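Local coordinates for protein putative rubredoxin reductase (Rhodopseudomonas palustris, PDB 3FG2) that probably passes electrons from NADH through its bound FAD to a ferredoxin that serves the cytochrome P450 CYP199A2, at residues G107-M112 against I240-I245; V123-T128 against V233-G238; G256-Q261 against C276-S281. All coordinates share one frame; numbering follows the deposited sequence.

Interaction 1 (G107-M112 against I240-I245); sequences GARNRM and IPNVEI. With FAD (flavin-adenine dinucleotide), chain B.
Arg-109 and Glu-244 meet tip to tip beside a two-stranded antiparallel ribbon that, as in related pyridine nucleotide-disulphide oxidoreductases, probably forms part of the connection between the FAD and NAD domains. The ribbon comprises the hydrogen-bonded pair Arg-109 and Ile-240 and the non-hydrogen-bonded pair Ala-108 and Pro-241, with Asn-242 N bound to Gly-107 O beyond it. CG of Arg-109 sits between its backbone N and carbonyl carbon (chi1 60°), and the chain then runs extended to NE. The guanidinium grips the carboxylate end-on in a salt bridge, Arg-109 NH1 to Glu-244 OE1 at 3.0 Å and Arg-109 NH2 to Glu-244 OE2 at 3.2 Å. The two planes stand 85° apart, and both oxygens are met from above the carboxylate plane. Asn-242 lies differently: its amide is nearly coplanar with the guanidinium, and its OD1 accepts a hydrogen bond from Arg-109 NH1, modelled improbably short, so that its length is doubtful. NH1 therefore serves two acceptors, while Asn-242 ND2 is turned back to Thr-106 O. Ile-240 CG2 covers one guanidinium face near its rim, 3.8 Å from Arg-109 NH2. Gly-107 CA approaches the FAD pyrophosphate. The CG1 branch of Ile-240 is crossed by Arg-111 at about a right angle, Arg-111 CB lying 4.0 Å from Ile-240 CG1.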
loop_
_atom_site.group_PDB
_atom_site.type_symbol
_atom_site.label_atom_id
_atom_site.label_comp_id
_atom_site.label_asym_id
_atom_site.label_seq_id
_atom_site.Cartn_x
_atom_site.Cartn_y
_atom_site.Cartn_z
ATOM N N GLY A 107 7.793 1.638 -6.924
ATOM C CA GLY A 107 7.177 1.325 -5.651
ATOM C C GLY A 107 8.118 1.478 -4.469
ATOM O O GLY A 107 9.017 2.325 -4.475
ATOM N N ALA A 108 7.901 0.647 -3.453
ATOM C CA ALA A 108 8.712 0.666 -2.241
ATOM C C ALA A 108 9.019 -0.760 -1.783
ATOM O O ALA A 108 8.272 -1.688 -2.091
ATOM C CB ALA A 108 7.982 1.423 -1.148
ATOM N N ARG A 109 10.119 -0.921 -1.047
ATOM C CA ARG A 109 10.547 -2.229 -0.558
ATOM C C ARG A 109 10.437 -2.375 0.956
ATOM O O ARG A 109 10.241 -1.395 1.674
ATOM C CB ARG A 109 11.997 -2.486 -0.973
ATOM C CG ARG A 109 13.017 -1.467 -0.428
ATOM C CD ARG A 109 14.436 -1.824 -0.882
ATOM N NE ARG A 109 15.445 -0.868 -0.423
ATOM C CZ ARG A 109 15.574 0.376 -0.881
ATOM N NH1 ARG A 109 14.758 0.831 -1.823
ATOM N NH2 ARG A 109 16.524 1.169 -0.398
ATOM N N ASN A 110 10.565 -3.608 1.436
ATOM C CA ASN A 110 10.508 -3.888 2.869
ATOM C C ASN A 110 11.639 -3.175 3.597
ATOM O O ASN A 110 12.740 -3.048 3.071
ATOM C CB ASN A 110 10.679 -5.388 3.147
ATOM C CG ASN A 110 9.492 -6.216 2.704
ATOM O OD1 ASN A 110 8.374 -6.021 3.181
ATOM N ND2 ASN A 110 9.732 -7.160 1.800
ATOM N N ARG A 111 11.367 -2.711 4.810
ATOM C CA ARG A 111 12.402 -2.086 5.624
ATOM C C ARG A 111 12.868 -3.226 6.533
ATOM O O ARG A 111 12.088 -3.750 7.320
ATOM C CB ARG A 111 11.819 -0.960 6.467
ATOM C CG ARG A 111 12.840 -0.262 7.334
ATOM C CD ARG A 111 12.147 0.524 8.414
ATOM N NE ARG A 111 13.083 1.301 9.212
ATOM C CZ ARG A 111 12.802 1.780 10.420
ATOM N NH1 ARG A 111 11.608 1.549 10.964
ATOM N NH2 ARG A 111 13.706 2.499 11.078
ATOM N N MET A 112 14.124 -3.626 6.409
ATOM C CA MET A 112 14.643 -4.737 7.200
ATOM C C MET A 112 14.607 -4.536 8.711
ATOM O O MET A 112 14.915 -3.456 9.220
ATOM C CB MET A 112 16.077 -5.055 6.771
ATOM C CG MET A 112 16.224 -5.507 5.320
ATOM S SD MET A 112 15.547 -7.145 4.996
ATOM C CE MET A 112 13.978 -6.723 4.268
ATOM N N ILE A 240 10.427 1.284 2.420
ATOM C CA ILE A 240 11.390 2.285 2.005
ATOM C C ILE A 240 11.115 2.541 0.536
ATOM O O ILE A 240 11.271 1.645 -0.296
ATOM C CB ILE A 240 12.839 1.788 2.109
ATOM C CG1 ILE A 240 13.187 1.440 3.554
ATOM C CG2 ILE A 240 13.784 2.865 1.584
ATOM C CD1 ILE A 240 14.584 0.851 3.692
ATOM N N PRO A 241 10.679 3.760 0.194
ATOM C CA PRO A 241 10.408 4.050 -1.221
ATOM C C PRO A 241 11.683 3.805 -2.032
ATOM O O PRO A 241 12.768 4.197 -1.613
ATOM C CB PRO A 241 10.008 5.527 -1.201
ATOM C CG PRO A 241 9.390 5.697 0.158
ATOM C CD PRO A 241 10.336 4.909 1.050
ATOM N N ASN A 242 11.557 3.151 -3.179
ATOM C CA ASN A 242 12.725 2.878 -4.009
ATOM C C ASN A 242 13.111 4.117 -4.813
ATOM O O ASN A 242 12.658 4.305 -5.941
ATOM C CB ASN A 242 12.444 1.698 -4.946
ATOM C CG ASN A 242 12.133 0.413 -4.190
ATOM O OD1 ASN A 242 12.923 -0.045 -3.358
ATOM N ND2 ASN A 242 10.977 -0.175 -4.477
ATOM N N VAL A 243 13.962 4.954 -4.227
ATOM C CA VAL A 243 14.398 6.190 -4.871
ATOM C C VAL A 243 15.874 6.188 -5.253
ATOM O O VAL A 243 16.312 7.031 -6.035
ATOM C CB VAL A 243 14.182 7.402 -3.944
ATOM C CG1 VAL A 243 12.754 7.422 -3.419
ATOM C CG2 VAL A 243 15.168 7.348 -2.795
ATOM N N GLU A 244 16.636 5.254 -4.692
ATOM C CA GLU A 244 18.076 5.169 -4.933
ATOM C C GLU A 244 18.546 5.492 -6.354
ATOM O O GLU A 244 19.270 6.468 -6.565
ATOM C CB GLU A 244 18.596 3.788 -4.524
ATOM C CG GLU A 244 18.628 3.540 -3.017
ATOM C CD GLU A 244 17.260 3.654 -2.348
ATOM O OE1 GLU A 244 16.253 3.213 -2.947
ATOM O OE2 GLU A 244 17.195 4.170 -1.209
ATOM N N ILE A 245 18.143 4.676 -7.324
ATOM C CA ILE A 245 18.544 4.890 -8.709
ATOM C C ILE A 245 18.261 6.307 -9.213
ATOM O O ILE A 245 19.113 6.922 -9.851
ATOM C CB ILE A 245 17.862 3.871 -9.630
ATOM C CG1 ILE A 245 18.336 2.462 -9.262
ATOM C CG2 ILE A 245 18.186 4.181 -11.085
ATOM C CD1 ILE A 245 17.614 1.347 -9.988
HETATM P PA FAD B . 4.173 -1.872 -6.544
HETATM O O1A FAD B . 4.954 -2.239 -5.335
HETATM O O2A FAD B . 3.007 -2.494 -6.843
HETATM O O5B FAD B . 5.137 -2.364 -7.636
HETATM C C5B FAD B . 6.530 -1.936 -7.769
HETATM C C4B FAD B . 7.132 -2.921 -8.795
HETATM O O4B FAD B . 8.367 -2.298 -9.317
HETATM C C3B FAD B . 7.564 -4.288 -8.233
HETATM O O3B FAD B . 7.165 -5.410 -8.955
HETATM C C2B FAD B . 9.042 -4.093 -8.045
HETATM O O2B FAD B . 9.753 -5.286 -7.935
HETATM C C1B FAD B . 9.386 -3.351 -9.303
HETATM N N9A FAD B . 10.641 -2.596 -9.319
HETATM C C8A FAD B . 11.207 -1.908 -8.276
HETATM N N7A FAD B . 12.357 -1.330 -8.601
HETATM C C5A FAD B . 12.558 -1.649 -9.913
HETATM C C6A FAD B . 13.651 -1.314 -10.853
HETATM N N6A FAD B . 14.701 -0.589 -10.543
HETATM N N1A FAD B . 13.497 -1.829 -12.125
HETATM C C2A FAD B . 12.415 -2.592 -12.493
HETATM N N3A FAD B . 11.377 -2.943 -11.697
HETATM C C4A FAD B . 11.493 -2.446 -10.411
HETATM N N1 FAD B . -3.614 -0.883 -1.106
HETATM C C2 FAD B . -4.933 -0.699 -1.043
HETATM O O2 FAD B . -5.437 0.320 -1.407
HETATM N N3 FAD B . -5.818 -1.710 -0.542
HETATM C C4 FAD B . -5.344 -2.934 -0.103
HETATM O O4 FAD B . -6.127 -3.770 0.310
HETATM C C4X FAD B . -3.901 -3.148 -0.171
HETATM N N5 FAD B . -3.379 -4.330 0.237
HETATM C C5X FAD B . -2.009 -4.505 0.151
HETATM C C6 FAD B . -1.480 -5.758 0.571
HETATM C C7 FAD B . -0.128 -6.029 0.516
HETATM C C7M FAD B . 0.385 -7.380 0.975
HETATM C C8 FAD B . 0.800 -5.008 0.015
HETATM C C8M FAD B . 2.292 -5.236 -0.076
HETATM C C9 FAD B . 0.288 -3.761 -0.399
HETATM C C9A FAD B . -1.103 -3.502 -0.339
HETATM N N10 FAD B . -1.703 -2.244 -0.765
HETATM C C10 FAD B . -3.055 -2.057 -0.694
HETATM C "C1'" FAD B . -0.787 -1.197 -1.283
HETATM C "C2'" FAD B . -0.646 -1.316 -2.831
HETATM O "O2'" FAD B . -0.226 -2.628 -3.135
HETATM C "C3'" FAD B . 0.370 -0.288 -3.285
HETATM O "O3'" FAD B . -0.105 1.019 -2.980
HETATM C "C4'" FAD B . 0.592 -0.410 -4.783
HETATM O "O4'" FAD B . 1.071 -1.739 -5.118
HETATM C "C5'" FAD B . 1.613 0.620 -5.201
HETATM O "O5'" FAD B . 1.850 0.433 -6.751
HETATM P P FAD B . 3.217 0.679 -7.322
HETATM O O1P FAD B . 2.981 0.415 -8.836
HETATM O O2P FAD B . 3.750 1.931 -7.017
HETATM O O3P FAD B . 4.172 -0.301 -6.796
#

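Interaction 2 (V123-T128 against V233-G238); sequences VLYLRT and VVVGVG. With FAD (flavin-adenine dinucleotide), chain B.
The carbonyl oxygen of Leu-124 is gripped twice from the neighbouring strand, by the amide of Val-235 (Val-235 N to Leu-124 O 3.0 Å) and by a CA-H contact from Val-234. This parallel pairing adds strand 123-124 at the edge of a five-stranded, Rossmann-type sheet, consistent with the NAD domain of the family. One step earlier Val-233 O does the same work, accepting Leu-124 N at 2.8 Å and the CA-H of Val-123. Val-123 and Val-233 lie side by side and point the same way, Val-123 CG2 being 4.2 Å from Val-233 CB; strand 216-222 covers this face with Val-217. Val-123 CG1, anti to its backbone N (chi1 175°), also reaches Val-235 CG1 at 3.7 Å. Leu-124 and Val-234 occupy the opposite face, under helices 129-138 and 152-163 respectively. Past Leu-124 the direct backbone pairing gives way to a water, bound to Leu-126 N at 2.7 Å and to Val-235 O at 2.9 Å. The Tyr-125 ring crosses Val-235, with Val-235 CG1 above one face toward the rim, and its OH is hydrogen-bonded to Leu-113 N. Farther on, Arg-127 bends at chi3 and gives NH2 to Ala-108 O. One face of its guanidinium lies against the flavin, Arg-127 NH1 standing 3.5 Å from the methyl C8M of FAD.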
loop_
_atom_site.group_PDB
_atom_site.type_symbol
_atom_site.label_atom_id
_atom_site.label_comp_id
_atom_site.label_asym_id
_atom_site.label_seq_id
_atom_site.Cartn_x
_atom_site.Cartn_y
_atom_site.Cartn_z
ATOM N N VAL A 123 12.189 -15.688 9.807
ATOM C CA VAL A 123 11.799 -14.295 10.006
ATOM C C VAL A 123 11.426 -13.835 8.592
ATOM O O VAL A 123 12.292 -13.493 7.778
ATOM C CB VAL A 123 12.958 -13.448 10.569
ATOM C CG1 VAL A 123 12.543 -11.994 10.652
ATOM C CG2 VAL A 123 13.342 -13.949 11.959
ATOM N N LEU A 124 10.126 -13.841 8.313
ATOM C CA LEU A 124 9.612 -13.507 6.992
ATOM C C LEU A 124 8.917 -12.163 6.834
ATOM O O LEU A 124 8.384 -11.592 7.794
ATOM C CB LEU A 124 8.641 -14.604 6.557
ATOM C CG LEU A 124 9.166 -16.032 6.726
ATOM C CD1 LEU A 124 8.055 -17.037 6.436
ATOM C CD2 LEU A 124 10.351 -16.238 5.793
ATOM N N TYR A 125 8.915 -11.681 5.596
ATOM C CA TYR A 125 8.263 -10.428 5.252
ATOM C C TYR A 125 7.027 -10.779 4.425
ATOM O O TYR A 125 6.849 -11.940 4.056
ATOM C CB TYR A 125 9.229 -9.526 4.481
ATOM C CG TYR A 125 10.393 -9.089 5.347
ATOM C CD1 TYR A 125 11.496 -9.928 5.561
ATOM C CD2 TYR A 125 10.359 -7.870 6.018
ATOM C CE1 TYR A 125 12.523 -9.561 6.422
ATOM C CE2 TYR A 125 11.376 -7.496 6.876
ATOM C CZ TYR A 125 12.451 -8.340 7.082
ATOM O OH TYR A 125 13.432 -7.957 7.975
ATOM N N LEU A 126 6.173 -9.792 4.153
ATOM C CA LEU A 126 4.945 -10.029 3.395
ATOM C C LEU A 126 4.554 -8.855 2.494
ATOM O O LEU A 126 3.729 -8.020 2.876
ATOM C CB LEU A 126 3.795 -10.341 4.366
ATOM C CG LEU A 126 2.405 -10.643 3.782
ATOM C CD1 LEU A 126 2.516 -11.759 2.750
ATOM C CD2 LEU A 126 1.442 -11.046 4.895
ATOM N N ARG A 127 5.143 -8.795 1.300
ATOM C CA ARG A 127 4.845 -7.729 0.350
ATOM C C ARG A 127 4.841 -8.174 -1.112
ATOM O O ARG A 127 4.175 -7.557 -1.952
ATOM C CB ARG A 127 5.831 -6.570 0.520
ATOM C CG ARG A 127 5.608 -5.752 1.781
ATOM C CD ARG A 127 6.571 -4.580 1.847
ATOM N NE ARG A 127 6.503 -3.740 0.655
ATOM C CZ ARG A 127 5.487 -2.935 0.365
ATOM N NH1 ARG A 127 4.442 -2.850 1.184
ATOM N NH2 ARG A 127 5.524 -2.213 -0.748
ATOM N N THR A 128 5.585 -9.235 -1.418
ATOM C CA THR A 128 5.661 -9.747 -2.783
ATOM C C THR A 128 4.934 -11.088 -2.905
ATOM O O THR A 128 4.685 -11.756 -1.897
ATOM C CB THR A 128 7.120 -9.946 -3.205
ATOM O OG1 THR A 128 7.701 -11.003 -2.430
ATOM C CG2 THR A 128 7.911 -8.662 -2.978
ATOM N N VAL A 233 8.208 -15.651 12.759
ATOM C CA VAL A 233 8.101 -14.204 12.891
ATOM C C VAL A 233 7.765 -13.557 11.551
ATOM O O VAL A 233 8.380 -13.860 10.523
ATOM C CB VAL A 233 9.423 -13.570 13.401
ATOM C CG1 VAL A 233 9.255 -12.047 13.547
ATOM C CG2 VAL A 233 9.825 -14.194 14.734
ATOM N N VAL A 234 6.778 -12.669 11.568
ATOM C CA VAL A 234 6.383 -11.940 10.369
ATOM C C VAL A 234 6.579 -10.466 10.715
ATOM O O VAL A 234 5.991 -9.960 11.672
ATOM C CB VAL A 234 4.906 -12.211 10.008
ATOM C CG1 VAL A 234 4.493 -11.363 8.815
ATOM C CG2 VAL A 234 4.722 -13.692 9.687
ATOM N N VAL A 235 7.423 -9.775 9.961
ATOM C CA VAL A 235 7.667 -8.377 10.272
ATOM C C VAL A 235 7.144 -7.412 9.226
ATOM O O VAL A 235 7.305 -7.614 8.020
ATOM C CB VAL A 235 9.184 -8.095 10.535
ATOM C CG1 VAL A 235 9.979 -9.384 10.472
ATOM C CG2 VAL A 235 9.722 -7.075 9.553
ATOM N N GLY A 236 6.496 -6.367 9.723
ATOM C CA GLY A 236 5.939 -5.340 8.872
ATOM C C GLY A 236 6.141 -4.019 9.577
ATOM O O GLY A 236 5.180 -3.388 10.023
ATOM N N VAL A 237 7.402 -3.611 9.697
ATOM C CA VAL A 237 7.727 -2.355 10.358
ATOM C C VAL A 237 8.018 -1.242 9.367
ATOM O O VAL A 237 8.951 -0.462 9.560
ATOM C CB VAL A 237 8.944 -2.500 11.290
ATOM C CG1 VAL A 237 8.613 -3.465 12.419
ATOM C CG2 VAL A 237 10.159 -2.965 10.497
ATOM N N GLY A 238 7.229 -1.169 8.303
ATOM C CA GLY A 238 7.439 -0.113 7.331
ATOM C C GLY A 238 8.180 -0.487 6.063
ATOM O O GLY A 238 8.790 -1.552 5.954
HETATM P PA FAD B . 4.173 -1.872 -6.544
HETATM O O1A FAD B . 4.954 -2.239 -5.335
HETATM O O2A FAD B . 3.007 -2.494 -6.843
HETATM O O5B FAD B . 5.137 -2.364 -7.636
HETATM C C5B FAD B . 6.530 -1.936 -7.769
HETATM C C4B FAD B . 7.132 -2.921 -8.795
HETATM O O4B FAD B . 8.367 -2.298 -9.317
HETATM C C3B FAD B . 7.564 -4.288 -8.233
HETATM O O3B FAD B . 7.165 -5.410 -8.955
HETATM C C2B FAD B . 9.042 -4.093 -8.045
HETATM O O2B FAD B . 9.753 -5.286 -7.935
HETATM C C1B FAD B . 9.386 -3.351 -9.303
HETATM N N9A FAD B . 10.641 -2.596 -9.319
HETATM C C8A FAD B . 11.207 -1.908 -8.276
HETATM N N7A FAD B . 12.357 -1.330 -8.601
HETATM C C5A FAD B . 12.558 -1.649 -9.913
HETATM C C6A FAD B . 13.651 -1.314 -10.853
HETATM N N6A FAD B . 14.701 -0.589 -10.543
HETATM N N1A FAD B . 13.497 -1.829 -12.125
HETATM C C2A FAD B . 12.415 -2.592 -12.493
HETATM N N3A FAD B . 11.377 -2.943 -11.697
HETATM C C4A FAD B . 11.493 -2.446 -10.411
HETATM N N1 FAD B . -3.614 -0.883 -1.106
HETATM C C2 FAD B . -4.933 -0.699 -1.043
HETATM O O2 FAD B . -5.437 0.320 -1.407
HETATM N N3 FAD B . -5.818 -1.710 -0.542
HETATM C C4 FAD B . -5.344 -2.934 -0.103
HETATM O O4 FAD B . -6.127 -3.770 0.310
HETATM C C4X FAD B . -3.901 -3.148 -0.171
HETATM N N5 FAD B . -3.379 -4.330 0.237
HETATM C C5X FAD B . -2.009 -4.505 0.151
HETATM C C6 FAD B . -1.480 -5.758 0.571
HETATM C C7 FAD B . -0.128 -6.029 0.516
HETATM C C7M FAD B . 0.385 -7.380 0.975
HETATM C C8 FAD B . 0.800 -5.008 0.015
HETATM C C8M FAD B . 2.292 -5.236 -0.076
HETATM C C9 FAD B . 0.288 -3.761 -0.399
HETATM C C9A FAD B . -1.103 -3.502 -0.339
HETATM N N10 FAD B . -1.703 -2.244 -0.765
HETATM C C10 FAD B . -3.055 -2.057 -0.694
HETATM C "C1'" FAD B . -0.787 -1.197 -1.283
HETATM C "C2'" FAD B . -0.646 -1.316 -2.831
HETATM O "O2'" FAD B . -0.226 -2.628 -3.135
HETATM C "C3'" FAD B . 0.370 -0.288 -3.285
HETATM O "O3'" FAD B . -0.105 1.019 -2.980
HETATM C "C4'" FAD B . 0.592 -0.410 -4.783
HETATM O "O4'" FAD B . 1.071 -1.739 -5.118
HETATM C "C5'" FAD B . 1.613 0.620 -5.201
HETATM O "O5'" FAD B . 1.850 0.433 -6.751
HETATM P P FAD B . 3.217 0.679 -7.322
HETATM O O1P FAD B . 2.981 0.415 -8.836
HETATM O O2P FAD B . 3.750 1.931 -7.017
HETATM O O3P FAD B . 4.172 -0.301 -6.796
HETATM O O HOH W 1 6.622 -7.329 5.179
#

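Interaction 3 (G256-Q261 against C276-S281); sequences GIIVDQ and CALFES
Ile-257 N meets Cys-276 O at 2.6 Å in an almost straight bond, opening the tight end of a parallel strand pair in a three-stranded mixed sheet that strand 286-288 completes. Leu-278 N is hydrogen-bonded to Ile-257 O at 2.9 Å. Ile-257 CD1 packs on Cys-276 SG at 3.8 Å. Gly-256 runs so close that a CB there would crowd Leu-278 CB. Behind this end, Ala-272 of strand 270-272 backs Ile-257, Val-259 and Ala-277. Val-259 CG2, lodged between its own backbone N and carbonyl carbon (chi1 of CG1 -62°), presses 3.5 Å from Phe-279 CB. Toward the partly exposed end the ladder slackens: Glu-280 N to Val-259 O is weak at 3.3 Å. Glu-280 extends obliquely across Gln-261, Glu-280 CD lying 3.5 Å from Gln-261 CG, with the amide and carboxylate planes 58° apart. An alanine in place of Glu-280 would probably uncover Gln-261 CG and allow that side chain to turn more freely. Asp-260 OD1 is held by the amides of Gln-262 and Leu-264. Gln-261 OE1 and Glu-280 OE1, both acceptors, lie 3.5 Å apart without a bond, and the carboxylates of Asp-260 and Glu-280 probably repel mildly; the cohesion of the pair therefore lies mainly in the backbone bonds and apolar contacts of the buried end.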
loop_
_atom_site.group_PDB
_atom_site.type_symbol
_atom_site.label_atom_id
_atom_site.label_comp_id
_atom_site.label_asym_id
_atom_site.label_seq_id
_atom_site.Cartn_x
_atom_site.Cartn_y
_atom_site.Cartn_z
ATOM N N GLY A 256 10.706 9.508 -0.977
ATOM C CA GLY A 256 10.060 9.261 -2.251
ATOM C C GLY A 256 10.748 10.097 -3.319
ATOM O O GLY A 256 11.577 10.956 -2.998
ATOM N N ILE A 257 10.432 9.837 -4.586
ATOM C CA ILE A 257 11.017 10.595 -5.691
ATOM C C ILE A 257 10.174 11.857 -5.862
ATOM O O ILE A 257 8.980 11.780 -6.147
ATOM C CB ILE A 257 10.987 9.783 -7.006
ATOM C CG1 ILE A 257 11.582 8.396 -6.773
ATOM C CG2 ILE A 257 11.774 10.515 -8.099
ATOM C CD1 ILE A 257 11.556 7.501 -8.000
ATOM N N ILE A 258 10.796 13.018 -5.693
ATOM C CA ILE A 258 10.080 14.285 -5.792
ATOM C C ILE A 258 9.580 14.636 -7.189
ATOM O O ILE A 258 10.316 14.552 -8.171
ATOM C CB ILE A 258 10.943 15.447 -5.245
ATOM C CG1 ILE A 258 11.152 15.261 -3.736
ATOM C CG2 ILE A 258 10.258 16.782 -5.502
ATOM C CD1 ILE A 258 12.173 16.213 -3.127
ATOM N N VAL A 259 8.305 15.023 -7.248
ATOM C CA VAL A 259 7.641 15.401 -8.493
ATOM C C VAL A 259 6.664 16.555 -8.224
ATOM O O VAL A 259 6.208 16.732 -7.095
ATOM C CB VAL A 259 6.870 14.192 -9.100
ATOM C CG1 VAL A 259 7.840 13.069 -9.447
ATOM C CG2 VAL A 259 5.824 13.691 -8.119
ATOM N N ASP A 260 6.355 17.343 -9.254
ATOM C CA ASP A 260 5.433 18.470 -9.092
ATOM C C ASP A 260 3.967 18.061 -9.252
ATOM O O ASP A 260 3.647 16.877 -9.237
ATOM C CB ASP A 260 5.768 19.599 -10.083
ATOM C CG ASP A 260 5.691 19.160 -11.539
ATOM O OD1 ASP A 260 5.057 18.120 -11.836
ATOM O OD2 ASP A 260 6.264 19.878 -12.394
ATOM N N GLN A 261 3.082 19.045 -9.401
ATOM C CA GLN A 261 1.651 18.784 -9.551
ATOM C C GLN A 261 1.320 17.818 -10.682
ATOM O O GLN A 261 0.316 17.109 -10.631
ATOM C CB GLN A 261 0.896 20.089 -9.796
ATOM C CG GLN A 261 0.943 21.061 -8.641
ATOM C CD GLN A 261 0.298 22.398 -8.972
ATOM O OE1 GLN A 261 0.235 23.292 -8.125
ATOM N NE2 GLN A 261 -0.183 22.542 -10.206
ATOM N N CYS A 276 6.366 5.113 -4.977
ATOM C CA CYS A 276 7.687 5.740 -5.017
ATOM C C CYS A 276 7.677 7.251 -5.164
ATOM O O CYS A 276 8.707 7.902 -4.966
ATOM C CB CYS A 276 8.525 5.143 -6.157
ATOM S SG CYS A 276 8.172 5.810 -7.826
ATOM N N ALA A 277 6.517 7.815 -5.488
ATOM C CA ALA A 277 6.414 9.255 -5.710
ATOM C C ALA A 277 5.994 10.153 -4.541
ATOM O O ALA A 277 5.017 9.878 -3.841
ATOM C CB ALA A 277 5.496 9.510 -6.909
ATOM N N LEU A 278 6.750 11.238 -4.360
ATOM C CA LEU A 278 6.498 12.243 -3.324
ATOM C C LEU A 278 6.032 13.466 -4.126
ATOM O O LEU A 278 6.825 14.348 -4.472
ATOM C CB LEU A 278 7.796 12.571 -2.577
ATOM C CG LEU A 278 7.700 13.174 -1.171
ATOM C CD1 LEU A 278 9.088 13.648 -0.746
ATOM C CD2 LEU A 278 6.704 14.332 -1.136
ATOM N N PHE A 279 4.737 13.503 -4.415
ATOM C CA PHE A 279 4.147 14.556 -5.227
ATOM C C PHE A 279 3.597 15.786 -4.521
ATOM O O PHE A 279 3.308 15.780 -3.323
ATOM C CB PHE A 279 3.030 13.953 -6.073
ATOM C CG PHE A 279 1.849 13.500 -5.267
ATOM C CD1 PHE A 279 0.703 14.285 -5.186
ATOM C CD2 PHE A 279 1.891 12.294 -4.567
ATOM C CE1 PHE A 279 -0.394 13.873 -4.414
ATOM C CE2 PHE A 279 0.811 11.872 -3.796
ATOM C CZ PHE A 279 -0.338 12.659 -3.718
ATOM N N GLU A 280 3.438 16.842 -5.306
ATOM C CA GLU A 280 2.899 18.099 -4.829
ATOM C C GLU A 280 1.384 17.993 -4.985
ATOM O O GLU A 280 0.898 17.735 -6.082
ATOM C CB GLU A 280 3.449 19.241 -5.687
ATOM C CG GLU A 280 2.928 20.618 -5.307
ATOM C CD GLU A 280 3.443 21.719 -6.223
ATOM O OE1 GLU A 280 2.993 22.875 -6.059
ATOM O OE2 GLU A 280 4.294 21.433 -7.102
ATOM N N SER A 281 0.648 18.180 -3.894
ATOM C CA SER A 281 -0.816 18.093 -3.917
ATOM C C SER A 281 -1.539 19.446 -3.872
ATOM O O SER A 281 -1.587 20.099 -2.823
ATOM C CB SER A 281 -1.301 17.232 -2.743
ATOM O OG SER A 281 -2.717 17.254 -2.633
#

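Overall arrangement
Interactions 1 and 2 are built from consecutive strands: 108-110 precedes 123-124, and 232-235 precedes 239-241, so interaction 2 nests within the loop that interaction 1 closes. They touch through a probable hydrogen bond from Arg-111 N to Gly-238 O and a side-chain bond from Arg-127, and both reach FAD. Interaction 3 follows in series; it packs against interaction 1 through Val-243 and Pro-241 on Gly-256, but stays about 9 Å from interaction 2 at the nearest atoms. Chemistry follows position. The buried interaction 2 relies on valines and backbone bonds, the partly buried interaction 1 adds a salt bridge on its more exposed side, and interaction 3 grades from apolar interior to acidic edge.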